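Local coordinates for protein 6-aminohexanoate-cyclic-dimer hydrolase (PDB 3A2Q) that hydrolyses the cyclic dimer of 6-aminohexanoate, a nylon-6 byproduct, to the linear dimer as a member of the amidase family, at residues 164-169 with 213-218; 7-12 with 219-224; 306-311 with 425-430; 301-306 with 367-372. The protein carries 1 engineered substitution. All blocks are in the same frame, centred on the assembly; numbering follows the deposited sequence.

Contact 1. Residues 164-169 with 213-218; sequences PVAHGN and GLFARS
Ala166 and Phe215 face each other as a hydrogen-bonded pair of an antiparallel strand pairing, deep in the mixed sheet of the amidase core. Ala166 N donates to Phe215 O at 3.2 Å. Phe215 N returns a bond to Ala166 O at 2.9 Å. Both side chains leave the same face of the sheet, with Ala166 CB 4.2 Å from Phe215 CB, and helix 152-159 covers them through Ser154 and Val158. Phe215 CG is anti to the carbonyl carbon (chi1 -77°), beside its own backbone N; the ring beyond it meets the other strand with its edge, near Ala166 O, His167 O and Gly168 CA. An alanine at Phe215 would probably open a gap between Gly168 and helix 152-159, since the whole ring is lost. On the other face of the sheet lie Val165, His167, Leu214 and Ala216, with Val165 CG1 4.1 Å from Ala216 CB. His167 NE2 is hydrogen-bonded to Glu212 OE2. Asn169 OD1 is hydrogen-bonded to Lys72 NZ, a charge-relay residue by similarity, so the strand probably reaches the active site. At the opposite end a water joins the strands: it donates to Pro164 O at 2.7 Å and accepts from Arg217 N at 2.9 Å.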
loop_
_atom_site.group_PDB
_atom_site.type_symbol
_atom_site.label_atom_id
_atom_site.label_comp_id
_atom_site.label_asym_id
_atom_site.label_seq_id
_atom_site.Cartn_x
_atom_site.Cartn_y
_atom_site.Cartn_z
ATOM N N PRO A 164 -12.604 -3.979 7.606
ATOM C CA PRO A 164 -11.704 -3.388 8.604
ATOM C C PRO A 164 -10.228 -3.445 8.207
ATOM O O PRO A 164 -9.406 -2.698 8.734
ATOM C CB PRO A 164 -11.996 -4.203 9.860
ATOM C CG PRO A 164 -12.388 -5.543 9.308
ATOM C CD PRO A 164 -13.238 -5.210 8.116
ATOM N N VAL A 165 -9.906 -4.339 7.277
ATOM C CA VAL A 165 -8.536 -4.508 6.809
ATOM C C VAL A 165 -8.529 -4.901 5.338
ATOM O O VAL A 165 -9.514 -5.428 4.824
ATOM C CB VAL A 165 -7.799 -5.605 7.607
ATOM C CG1 VAL A 165 -7.815 -5.271 9.090
ATOM C CG2 VAL A 165 -8.443 -6.949 7.360
ATOM N N ALA A 166 -7.410 -4.653 4.665
ATOM C CA ALA A 166 -7.298 -4.989 3.256
ATOM C C ALA A 166 -5.848 -5.141 2.845
ATOM O O ALA A 166 -4.935 -4.674 3.532
ATOM C CB ALA A 166 -7.961 -3.914 2.410
ATOM N N HIS A 167 -5.655 -5.798 1.711
ATOM C CA HIS A 167 -4.336 -6.033 1.152
ATOM C C HIS A 167 -4.033 -5.040 0.031
ATOM O O HIS A 167 -4.936 -4.407 -0.527
ATOM C CB HIS A 167 -4.256 -7.469 0.613
ATOM C CG HIS A 167 -3.262 -7.651 -0.492
ATOM N ND1 HIS A 167 -3.511 -7.256 -1.790
ATOM C CD2 HIS A 167 -2.007 -8.158 -0.489
ATOM C CE1 HIS A 167 -2.452 -7.511 -2.537
ATOM N NE2 HIS A 167 -1.524 -8.059 -1.771
ATOM N N GLY A 168 -2.750 -4.917 -0.285
ATOM C CA GLY A 168 -2.301 -4.045 -1.346
ATOM C C GLY A 168 -0.818 -4.285 -1.508
ATOM O O GLY A 168 -0.239 -5.086 -0.770
ATOM N N ASN A 169 -0.197 -3.661 -2.501
ATOM C CA ASN A 169 1.245 -3.806 -2.643
ATOM C C ASN A 169 1.838 -2.424 -2.791
ATOM O O ASN A 169 1.116 -1.451 -3.044
ATOM C CB ASN A 169 1.656 -4.740 -3.786
ATOM C CG ASN A 169 0.639 -4.808 -4.886
ATOM O OD1 ASN A 169 0.434 -3.841 -5.617
ATOM N ND2 ASN A 169 -0.007 -5.968 -5.022
ATOM N N GLY A 213 1.732 -5.211 1.110
ATOM C CA GLY A 213 1.480 -4.393 2.284
ATOM C C GLY A 213 0.122 -4.593 2.925
ATOM O O GLY A 213 -0.689 -5.395 2.449
ATOM N N LEU A 214 -0.138 -3.828 3.985
ATOM C CA LEU A 214 -1.370 -3.965 4.756
ATOM C C LEU A 214 -2.075 -2.658 5.083
ATOM O O LEU A 214 -1.426 -1.634 5.330
ATOM C CB LEU A 214 -1.048 -4.687 6.066
ATOM C CG LEU A 214 -0.256 -5.987 5.910
ATOM C CD1 LEU A 214 0.326 -6.396 7.255
ATOM C CD2 LEU A 214 -1.156 -7.070 5.337
ATOM N N PHE A 215 -3.408 -2.723 5.104
ATOM C CA PHE A 215 -4.281 -1.588 5.407
ATOM C C PHE A 215 -5.148 -1.923 6.617
ATOM O O PHE A 215 -5.643 -3.038 6.726
ATOM C CB PHE A 215 -5.239 -1.310 4.243
ATOM C CG PHE A 215 -4.619 -0.603 3.082
ATOM C CD1 PHE A 215 -4.346 0.762 3.147
ATOM C CD2 PHE A 215 -4.340 -1.291 1.908
ATOM C CE1 PHE A 215 -3.803 1.435 2.051
ATOM C CE2 PHE A 215 -3.798 -0.630 0.805
ATOM C CZ PHE A 215 -3.531 0.734 0.877
ATOM N N ALA A 216 -5.348 -0.942 7.495
ATOM C CA ALA A 216 -6.187 -1.091 8.685
ATOM C C ALA A 216 -6.458 0.288 9.293
ATOM O O ALA A 216 -5.926 1.296 8.831
ATOM C CB ALA A 216 -5.503 -1.996 9.716
ATOM N N ARG A 217 -7.295 0.339 10.327
ATOM C CA ARG A 217 -7.584 1.608 10.978
ATOM C C ARG A 217 -6.976 1.682 12.382
ATOM O O ARG A 217 -7.103 2.694 13.073
ATOM C CB ARG A 217 -9.098 1.861 11.032
ATOM C CG ARG A 217 -9.732 2.107 9.662
ATOM C CD ARG A 217 -11.136 2.680 9.801
ATOM N NE ARG A 217 -12.007 1.783 10.552
ATOM C CZ ARG A 217 -12.623 0.723 10.039
ATOM N NH1 ARG A 217 -12.483 0.413 8.757
ATOM N NH2 ARG A 217 -13.366 -0.043 10.821
ATOM N N SER A 218 -6.312 0.609 12.803
ATOM C CA SER A 218 -5.669 0.596 14.114
ATOM C C SER A 218 -4.293 -0.048 14.003
ATOM O O SER A 218 -4.057 -0.884 13.132
ATOM C CB SER A 218 -6.508 -0.179 15.135
ATOM O OG SER A 218 -6.519 -1.565 14.842
HETATM O O HOH W 1 -9.107 -1.688 11.213
#

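Contact 2. Residues 7-12 with 219-224; sequences WQDATA and VRDIAA
Thr11 CG2 lies over the centre of one face of the Arg220 guanidinium, 3.6 Å above its plane. The Asp9 carboxylate sits at the edge of the same guanidinium, with the two flat groups turned 43° apart. Arg220 grips it side-on in a salt bridge with two nitrogens. NE reaches Asp9 OD2 at 2.9 Å, and NH2 reaches Asp9 OD1 at 3.3 Å on the syn lone pair of that oxygen. The Arg220 chain is extended from CG to NE, which carries the charged group across to the other helix. The Asp221 carboxylate accepts from two backbone N-H groups and a hydroxyl. Its OD2 takes Ala10 N at 2.6 Å on the syn lone pair. Its OD1 takes two donors, Thr11 N at 3.0 Å and Thr11 OG1 at 2.8 Å, the hydroxyl coming nearly along the C-O axis. Asp9 OD1 also accepts Ala12 N at 2.7 Å. An alanine at Asp9 would probably leave Arg220 without its mate and Ala12 N without its cap. The two carboxylates come close, with Asp9 OD2 3.9 Å from Asp221 OD1; Arg220 and the helix N-terminus probably offset their repulsion. Asp9 OD2 is also hydrogen-bonded to Ser218 OG, just before helix 219-229. Asp9 is thus the N-cap of helix 10-19, and Asp221 of a second helix takes other N-H groups of the same first turn.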
loop_
_atom_site.group_PDB
_atom_site.type_symbol
_atom_site.label_atom_id
_atom_site.label_comp_id
_atom_site.label_asym_id
_atom_site.label_seq_id
_atom_site.Cartn_x
_atom_site.Cartn_y
_atom_site.Cartn_z
ATOM N N TRP A 7 -17.498 0.431 12.214
ATOM C CA TRP A 7 -16.356 1.319 12.415
ATOM C C TRP A 7 -15.367 0.713 13.410
ATOM O O TRP A 7 -14.331 1.306 13.712
ATOM C CB TRP A 7 -16.810 2.699 12.906
ATOM C CG TRP A 7 -15.761 3.766 12.698
ATOM C CD1 TRP A 7 -15.176 4.546 13.656
ATOM C CD2 TRP A 7 -15.167 4.152 11.450
ATOM N NE1 TRP A 7 -14.254 5.394 13.082
ATOM C CE2 TRP A 7 -14.229 5.173 11.730
ATOM C CE3 TRP A 7 -15.337 3.734 10.122
ATOM C CZ2 TRP A 7 -13.461 5.782 10.730
ATOM C CZ3 TRP A 7 -14.569 4.342 9.126
ATOM C CH2 TRP A 7 -13.643 5.354 9.440
ATOM N N GLN A 8 -15.691 -0.472 13.914
ATOM C CA GLN A 8 -14.829 -1.181 14.857
ATOM C C GLN A 8 -13.699 -1.800 14.031
ATOM O O GLN A 8 -13.918 -2.170 12.879
ATOM C CB GLN A 8 -15.623 -2.295 15.547
ATOM C CG GLN A 8 -16.927 -1.841 16.192
ATOM C CD GLN A 8 -16.736 -1.336 17.605
ATOM O OE1 GLN A 8 -16.521 -2.118 18.530
ATOM N NE2 GLN A 8 -16.804 -0.022 17.780
ATOM N N ASP A 9 -12.497 -1.916 14.593
ATOM C CA ASP A 9 -11.411 -2.515 13.820
ATOM C C ASP A 9 -11.581 -4.029 13.730
ATOM O O ASP A 9 -12.525 -4.586 14.287
ATOM C CB ASP A 9 -10.032 -2.151 14.399
ATOM C CG ASP A 9 -9.814 -2.668 15.805
ATOM O OD1 ASP A 9 -10.528 -3.602 16.228
ATOM O OD2 ASP A 9 -8.905 -2.143 16.484
ATOM N N ALA A 10 -10.675 -4.694 13.020
ATOM C CA ALA A 10 -10.754 -6.141 12.845
ATOM C C ALA A 10 -10.702 -6.911 14.160
ATOM O O ALA A 10 -11.420 -7.895 14.336
ATOM C CB ALA A 10 -9.643 -6.618 11.917
ATOM N N THR A 11 -9.853 -6.464 15.080
ATOM C CA THR A 11 -9.721 -7.126 16.368
ATOM C C THR A 11 -11.034 -7.071 17.149
ATOM O O THR A 11 -11.468 -8.073 17.717
ATOM C CB THR A 11 -8.607 -6.480 17.211
ATOM O OG1 THR A 11 -7.360 -6.588 16.512
ATOM C CG2 THR A 11 -8.487 -7.177 18.559
ATOM N N ALA A 12 -11.665 -5.901 17.172
ATOM C CA ALA A 12 -12.926 -5.737 17.887
ATOM C C ALA A 12 -14.053 -6.504 17.202
ATOM O O ALA A 12 -14.918 -7.069 17.870
ATOM C CB ALA A 12 -13.282 -4.259 17.995
ATOM N N VAL A 219 -3.390 0.333 14.895
ATOM C CA VAL A 219 -2.047 -0.224 14.865
ATOM C C VAL A 219 -2.054 -1.691 15.297
ATOM O O VAL A 219 -1.254 -2.494 14.807
ATOM C CB VAL A 219 -1.089 0.592 15.760
ATOM C CG1 VAL A 219 0.310 -0.019 15.733
ATOM C CG2 VAL A 219 -1.033 2.037 15.269
ATOM N N ARG A 220 -2.971 -2.058 16.189
ATOM C CA ARG A 220 -3.013 -3.441 16.638
ATOM C C ARG A 220 -3.454 -4.365 15.509
ATOM O O ARG A 220 -3.013 -5.512 15.429
ATOM C CB ARG A 220 -3.925 -3.593 17.862
ATOM C CG ARG A 220 -5.408 -3.385 17.612
ATOM C CD ARG A 220 -6.180 -3.552 18.917
ATOM N NE ARG A 220 -7.626 -3.529 18.722
ATOM C CZ ARG A 220 -8.513 -3.718 19.696
ATOM N NH1 ARG A 220 -8.100 -3.942 20.937
ATOM N NH2 ARG A 220 -9.813 -3.694 19.429
ATOM N N ASP A 221 -4.316 -3.866 14.627
ATOM C CA ASP A 221 -4.779 -4.661 13.494
ATOM C C ASP A 221 -3.606 -4.974 12.561
ATOM O O ASP A 221 -3.517 -6.070 12.015
ATOM C CB ASP A 221 -5.858 -3.911 12.713
ATOM C CG ASP A 221 -7.267 -4.255 13.173
ATOM O OD1 ASP A 221 -7.424 -4.923 14.217
ATOM O OD2 ASP A 221 -8.225 -3.845 12.484
ATOM N N ILE A 222 -2.714 -4.005 12.373
ATOM C CA ILE A 222 -1.552 -4.206 11.510
ATOM C C ILE A 222 -0.638 -5.262 12.125
ATOM O O ILE A 222 -0.173 -6.172 11.440
ATOM C CB ILE A 222 -0.765 -2.883 11.310
ATOM C CG1 ILE A 222 -1.621 -1.887 10.519
ATOM C CG2 ILE A 222 0.545 -3.146 10.573
ATOM C CD1 ILE A 222 -1.952 -2.345 9.105
ATOM N N ALA A 223 -0.388 -5.144 13.422
ATOM C CA ALA A 223 0.466 -6.102 14.115
ATOM C C ALA A 223 -0.087 -7.522 13.979
ATOM O O ALA A 223 0.655 -8.461 13.702
ATOM C CB ALA A 223 0.589 -5.723 15.583
ATOM N N ALA A 224 -1.393 -7.676 14.164
ATOM C CA ALA A 224 -2.022 -8.987 14.052
ATOM C C ALA A 224 -1.933 -9.543 12.629
ATOM O O ALA A 224 -1.713 -10.740 12.431
ATOM C CB ALA A 224 -3.481 -8.908 14.499
#

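Contact 3. Residues 306-311 with 425-430; sequences RSFLKD and TVPFNV
Near the N-terminal end of helix 308-331, Phe308 packs against Val426, Pro427 and Val430 at the short helix 427-431. Phe308 and Val426 reach toward each other tip to tip. The ring atom CZ comes to 4.0 Å from Val426 CG1, which lies at the ring edge, in its plane. Phe308 CG stands between the backbone N and the carbonyl carbon (chi1 72°), and from there the ring extends toward the other helix. The Val430 and Phe308 side chains cross obliquely, with Val430 CG2 3.8 Å from Phe308 CE1. Pro427 CA is next to the same tip, 4.2 Å from Phe308 CZ. Leu309 adds a looser touch, with CD1 4.3 Å from Val426 CG2. The contact is thus apolar helix-to-helix packing, made by carbon atoms alone and buried. It lies one layer behind the substrate site: Cys316 and Ile320, further along helix 308-331, line the pockets of bound 6-aminohexanoic acid. The side chain of Val426 is about 7 Å from one of these ligands. Segment 425-430 is hydrogen-bonded to two other pocket residues: Thr425 OG1 to Ala172 O and Asn429 ND2 to Asp170 OD1. Within this segment Pro427 CB lies over the centre of the Phe428 ring, 4.2 Å above its plane. On the Phe308 ring, the carbonyl oxygen Arg306 O stands over one face, 4.2 Å above the plane and offset toward the rim.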
loop_
_atom_site.group_PDB
_atom_site.type_symbol
_atom_site.label_atom_id
_atom_site.label_comp_id
_atom_site.label_asym_id
_atom_site.label_seq_id
_atom_site.Cartn_x
_atom_site.Cartn_y
_atom_site.Cartn_z
ATOM N N ARG A 306 17.815 11.925 -5.734
ATOM C CA ARG A 306 16.809 11.042 -6.305
ATOM C C ARG A 306 17.286 10.562 -7.672
ATOM O O ARG A 306 16.487 10.182 -8.524
ATOM C CB ARG A 306 15.450 11.742 -6.425
ATOM C CG ARG A 306 14.276 10.770 -6.304
ATOM C CD ARG A 306 12.937 11.410 -6.576
ATOM N NE ARG A 306 12.653 12.522 -5.671
ATOM C CZ ARG A 306 12.574 13.794 -6.050
ATOM N NH1 ARG A 306 12.758 14.121 -7.322
ATOM N NH2 ARG A 306 12.308 14.739 -5.156
ATOM N N SER A 307 18.602 10.572 -7.866
ATOM C CA SER A 307 19.204 10.128 -9.123
ATOM C C SER A 307 18.802 8.695 -9.445
ATOM O O SER A 307 18.636 8.326 -10.607
ATOM C CB SER A 307 20.730 10.205 -9.034
ATOM O OG SER A 307 21.160 11.541 -8.874
ATOM N N PHE A 308 18.645 7.893 -8.401
ATOM C CA PHE A 308 18.279 6.490 -8.540
ATOM C C PHE A 308 16.964 6.270 -9.277
ATOM O O PHE A 308 16.761 5.218 -9.890
ATOM C CB PHE A 308 18.175 5.852 -7.150
ATOM C CG PHE A 308 16.968 6.303 -6.365
ATOM C CD1 PHE A 308 15.735 5.684 -6.543
ATOM C CD2 PHE A 308 17.062 7.360 -5.466
ATOM C CE1 PHE A 308 14.608 6.112 -5.838
ATOM C CE2 PHE A 308 15.944 7.796 -4.755
ATOM C CZ PHE A 308 14.715 7.171 -4.941
ATOM N N LEU A 309 16.064 7.249 -9.212
ATOM C CA LEU A 309 14.767 7.095 -9.854
ATOM C C LEU A 309 14.880 6.830 -11.351
ATOM O O LEU A 309 14.025 6.158 -11.933
ATOM C CB LEU A 309 13.883 8.321 -9.600
ATOM C CG LEU A 309 12.377 8.075 -9.770
ATOM C CD1 LEU A 309 11.921 6.957 -8.831
ATOM C CD2 LEU A 309 11.611 9.348 -9.473
ATOM N N LYS A 310 15.933 7.350 -11.975
ATOM C CA LYS A 310 16.125 7.134 -13.407
ATOM C C LYS A 310 16.367 5.646 -13.645
ATOM O O LYS A 310 15.784 5.042 -14.550
ATOM C CB LYS A 310 17.319 7.942 -13.919
ATOM C CG LYS A 310 17.518 7.844 -15.418
ATOM C CD LYS A 310 18.787 8.550 -15.858
ATOM C CE LYS A 310 18.991 8.421 -17.361
ATOM N NZ LYS A 310 19.068 6.999 -17.788
ATOM N N ASP A 311 17.227 5.064 -12.813
ATOM C CA ASP A 311 17.563 3.647 -12.895
ATOM C C ASP A 311 16.348 2.793 -12.563
ATOM O O ASP A 311 16.123 1.755 -13.172
ATOM C CB ASP A 311 18.689 3.311 -11.918
ATOM C CG ASP A 311 19.955 4.084 -12.201
ATOM O OD1 ASP A 311 20.543 3.890 -13.288
ATOM O OD2 ASP A 311 20.361 4.888 -11.337
ATOM N N THR A 425 8.035 8.410 -0.375
ATOM C CA THR A 425 7.787 7.002 -0.081
ATOM C C THR A 425 8.717 6.066 -0.853
ATOM O O THR A 425 9.178 5.056 -0.320
ATOM C CB THR A 425 6.322 6.594 -0.389
ATOM O OG1 THR A 425 5.941 7.097 -1.675
ATOM C CG2 THR A 425 5.369 7.130 0.677
ATOM N N VAL A 426 9.012 6.411 -2.100
ATOM C CA VAL A 426 9.851 5.554 -2.933
ATOM C C VAL A 426 11.267 5.246 -2.418
ATOM O O VAL A 426 11.787 4.156 -2.664
ATOM C CB VAL A 426 9.916 6.101 -4.392
ATOM C CG1 VAL A 426 10.789 7.327 -4.466
ATOM C CG2 VAL A 426 10.413 5.019 -5.327
ATOM N N PRO A 427 11.906 6.177 -1.685
ATOM C CA PRO A 427 13.253 5.838 -1.214
ATOM C C PRO A 427 13.286 4.570 -0.357
ATOM O O PRO A 427 14.274 3.842 -0.352
ATOM C CB PRO A 427 13.665 7.071 -0.407
ATOM C CG PRO A 427 12.858 8.171 -0.995
ATOM C CD PRO A 427 11.518 7.523 -1.229
ATOM N N PHE A 428 12.201 4.305 0.362
ATOM C CA PHE A 428 12.153 3.147 1.241
ATOM C C PHE A 428 11.767 1.846 0.561
ATOM O O PHE A 428 11.897 0.773 1.150
ATOM C CB PHE A 428 11.274 3.500 2.437
ATOM C CG PHE A 428 11.693 4.789 3.073
ATOM C CD1 PHE A 428 12.941 4.884 3.693
ATOM C CD2 PHE A 428 10.952 5.950 2.883
ATOM C CE1 PHE A 428 13.449 6.115 4.100
ATOM C CE2 PHE A 428 11.452 7.189 3.287
ATOM C CZ PHE A 428 12.706 7.271 3.895
ATOM N N ASN A 429 11.296 1.937 -0.680
ATOM C CA ASN A 429 11.010 0.732 -1.445
ATOM C C ASN A 429 12.397 0.287 -1.887
ATOM O O ASN A 429 12.683 -0.901 -1.976
ATOM C CB ASN A 429 10.186 1.022 -2.704
ATOM C CG ASN A 429 8.754 1.334 -2.396
ATOM O OD1 ASN A 429 8.384 2.494 -2.234
ATOM N ND2 ASN A 429 7.932 0.294 -2.294
ATOM N N VAL A 430 13.265 1.257 -2.170
ATOM C CA VAL A 430 14.621 0.925 -2.594
ATOM C C VAL A 430 15.457 0.373 -1.443
ATOM O O VAL A 430 16.182 -0.597 -1.625
ATOM C CB VAL A 430 15.341 2.140 -3.213
ATOM C CG1 VAL A 430 16.792 1.785 -3.523
ATOM C CG2 VAL A 430 14.624 2.558 -4.488
#

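Contact 4. Residues 301-306 with 367-372; sequences EALGDR and RYYAGK
Tyr369 OH donates to Ala302 O at 2.8 Å, and this bond marks the tight, buried part of the contact. The hydroxyl stands above the carbonyl plane, 61° out of it. Asp305 N reaches the same oxygen from the opposite face at 3.0 Å, so two donors grip Ala302 O. With Tyr369 CG anti to the backbone N (chi1 -175°), beside the carbonyl carbon, the ring crosses to the loop and has Ala302 O at its edge, near its plane. Leu303 comes at about a right angle to the tyrosine, its CD2 3.9 Å from Tyr369 OH. Ala302 CB packs 3.8 Å from Lys372 CB and also touches Tyr369 CE1. The ring of Phe308 also meets the Tyr369 ring. The outer side is looser and more polar. Lys372 is exposed, and its chain is bent on its way to Asp305. NZ forms a salt bridge with Asp305 OD2 whose hydrogen bond, at 3.3 Å, is weak, the two side chains crossing at about a right angle. The stronger partner of Asp305 is Ser307, whose OG bonds to OD1. A water also spans the segments, accepting from Ala302 N and donating to Lys372 O at 2.7 Å. The contact holds a 3-10 turn, within the loop that connects strand 294-297 to helix 308-331, against the side of helix 356-378.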
loop_
_atom_site.group_PDB
_atom_site.type_symbol
_atom_site.label_atom_id
_atom_site.label_comp_id
_atom_site.label_asym_id
_atom_site.label_seq_id
_atom_site.Cartn_x
_atom_site.Cartn_y
_atom_site.Cartn_z
ATOM N N GLU A 301 21.166 11.903 4.537
ATOM C CA GLU A 301 21.546 12.806 3.455
ATOM C C GLU A 301 21.232 12.218 2.095
ATOM O O GLU A 301 21.075 12.953 1.121
ATOM C CB GLU A 301 23.029 13.183 3.535
ATOM C CG GLU A 301 24.009 12.040 3.451
ATOM C CD GLU A 301 25.447 12.532 3.447
ATOM O OE1 GLU A 301 25.797 13.354 4.325
ATOM O OE2 GLU A 301 26.224 12.100 2.570
ATOM N N ALA A 302 21.130 10.893 2.031
ATOM C CA ALA A 302 20.816 10.218 0.776
ATOM C C ALA A 302 19.467 10.681 0.245
ATOM O O ALA A 302 19.219 10.636 -0.959
ATOM C CB ALA A 302 20.802 8.711 0.979
ATOM N N LEU A 303 18.589 11.123 1.140
ATOM C CA LEU A 303 17.271 11.584 0.717
ATOM C C LEU A 303 17.348 12.852 -0.127
ATOM O O LEU A 303 16.374 13.223 -0.786
ATOM C CB LEU A 303 16.354 11.801 1.935
ATOM C CG LEU A 303 15.985 10.525 2.713
ATOM C CD1 LEU A 303 14.924 10.842 3.754
ATOM C CD2 LEU A 303 15.466 9.463 1.757
ATOM N N GLY A 304 18.507 13.508 -0.122
ATOM C CA GLY A 304 18.671 14.718 -0.909
ATOM C C GLY A 304 18.974 14.398 -2.360
ATOM O O GLY A 304 19.118 15.291 -3.196
ATOM N N ASP A 305 19.054 13.107 -2.661
ATOM C CA ASP A 305 19.363 12.647 -4.007
ATOM C C ASP A 305 18.286 11.693 -4.515
ATOM O O ASP A 305 17.858 10.780 -3.803
ATOM C CB ASP A 305 20.741 11.962 -3.989
ATOM C CG ASP A 305 21.088 11.276 -5.300
ATOM O OD1 ASP A 305 20.932 11.895 -6.373
ATOM O OD2 ASP A 305 21.538 10.113 -5.251
ATOM N N ARG A 306 17.815 11.925 -5.734
ATOM C CA ARG A 306 16.809 11.042 -6.305
ATOM C C ARG A 306 17.286 10.562 -7.672
ATOM O O ARG A 306 16.487 10.182 -8.524
ATOM C CB ARG A 306 15.450 11.742 -6.425
ATOM C CG ARG A 306 14.276 10.770 -6.304
ATOM C CD ARG A 306 12.937 11.410 -6.576
ATOM N NE ARG A 306 12.653 12.522 -5.671
ATOM C CZ ARG A 306 12.574 13.794 -6.050
ATOM N NH1 ARG A 306 12.758 14.121 -7.322
ATOM N NH2 ARG A 306 12.308 14.739 -5.156
ATOM N N ARG A 367 20.850 -0.992 -5.139
ATOM C CA ARG A 367 21.511 -1.544 -3.961
ATOM C C ARG A 367 22.434 -0.497 -3.346
ATOM O O ARG A 367 22.494 -0.352 -2.131
ATOM C CB ARG A 367 22.325 -2.801 -4.313
ATOM C CG ARG A 367 21.562 -3.878 -5.076
ATOM C CD ARG A 367 20.167 -4.131 -4.511
ATOM N NE ARG A 367 19.523 -5.246 -5.201
ATOM C CZ ARG A 367 18.211 -5.373 -5.379
ATOM N NH1 ARG A 367 17.378 -4.445 -4.917
ATOM N NH2 ARG A 367 17.733 -6.432 -6.019
ATOM N N TYR A 368 23.155 0.237 -4.188
ATOM C CA TYR A 368 24.059 1.253 -3.674
ATOM C C TYR A 368 23.295 2.354 -2.955
ATOM O O TYR A 368 23.711 2.802 -1.892
ATOM C CB TYR A 368 24.920 1.838 -4.801
ATOM C CG TYR A 368 26.213 1.073 -5.017
ATOM C CD1 TYR A 368 27.109 0.879 -3.965
ATOM C CD2 TYR A 368 26.541 0.533 -6.265
ATOM C CE1 TYR A 368 28.296 0.166 -4.141
ATOM C CE2 TYR A 368 27.733 -0.185 -6.454
ATOM C CZ TYR A 368 28.603 -0.363 -5.384
ATOM O OH TYR A 368 29.775 -1.072 -5.540
ATOM N N TYR A 369 22.169 2.777 -3.520
ATOM C CA TYR A 369 21.378 3.825 -2.890
ATOM C C TYR A 369 20.832 3.318 -1.559
ATOM O O TYR A 369 20.858 4.030 -0.554
ATOM C CB TYR A 369 20.225 4.246 -3.795
ATOM C CG TYR A 369 19.458 5.418 -3.240
ATOM C CD1 TYR A 369 20.002 6.705 -3.257
ATOM C CD2 TYR A 369 18.206 5.237 -2.660
ATOM C CE1 TYR A 369 19.311 7.786 -2.700
ATOM C CE2 TYR A 369 17.507 6.307 -2.104
ATOM C CZ TYR A 369 18.063 7.576 -2.126
ATOM O OH TYR A 369 17.362 8.626 -1.574
ATOM N N ALA A 370 20.341 2.081 -1.554
ATOM C CA ALA A 370 19.809 1.477 -0.337
ATOM C C ALA A 370 20.856 1.594 0.765
ATOM O O ALA A 370 20.547 1.947 1.899
ATOM C CB ALA A 370 19.473 0.011 -0.582
ATOM N N GLY A 371 22.101 1.289 0.423
ATOM C CA GLY A 371 23.165 1.372 1.404
ATOM C C GLY A 371 23.334 2.773 1.962
ATOM O O GLY A 371 23.473 2.948 3.173
ATOM N N LYS A 372 23.320 3.775 1.087
ATOM C CA LYS A 372 23.484 5.154 1.535
ATOM C C LYS A 372 22.379 5.521 2.513
ATOM O O LYS A 372 22.631 6.161 3.534
ATOM C CB LYS A 372 23.472 6.125 0.348
ATOM C CG LYS A 372 24.621 5.936 -0.641
ATOM C CD LYS A 372 24.769 7.137 -1.577
ATOM C CE LYS A 372 23.475 7.445 -2.324
ATOM N NZ LYS A 372 23.557 8.729 -3.083
HETATM O O HOH W 2 22.063 8.732 3.966
#

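In the fold
The contacts form two pairs. Contacts 1 and 2 have centres 10 Å apart and touch; strand 211-216 leads directly into helix 219-229, and contact 1 is nested in the long loop that contact 2 closes. Contacts 3 and 4 have centres 8 Å apart, share Arg306 and alternate along the chain. They touch through Phe308 with Tyr369 and Val430 with Tyr369, which brings helices 308-331, 356-378 and 427-431 together. The pairs follow one another in sequence, with centres 24 to 34 Å apart. Contacts 2 and 3 lie on opposite sides of the chain's centre. Contact 1 belongs to the central sheet and reaches Lys72, a probable charge-relay residue; contact 3 approaches the bound ligand. Contacts 2 and 4 lie away from the annotated sites.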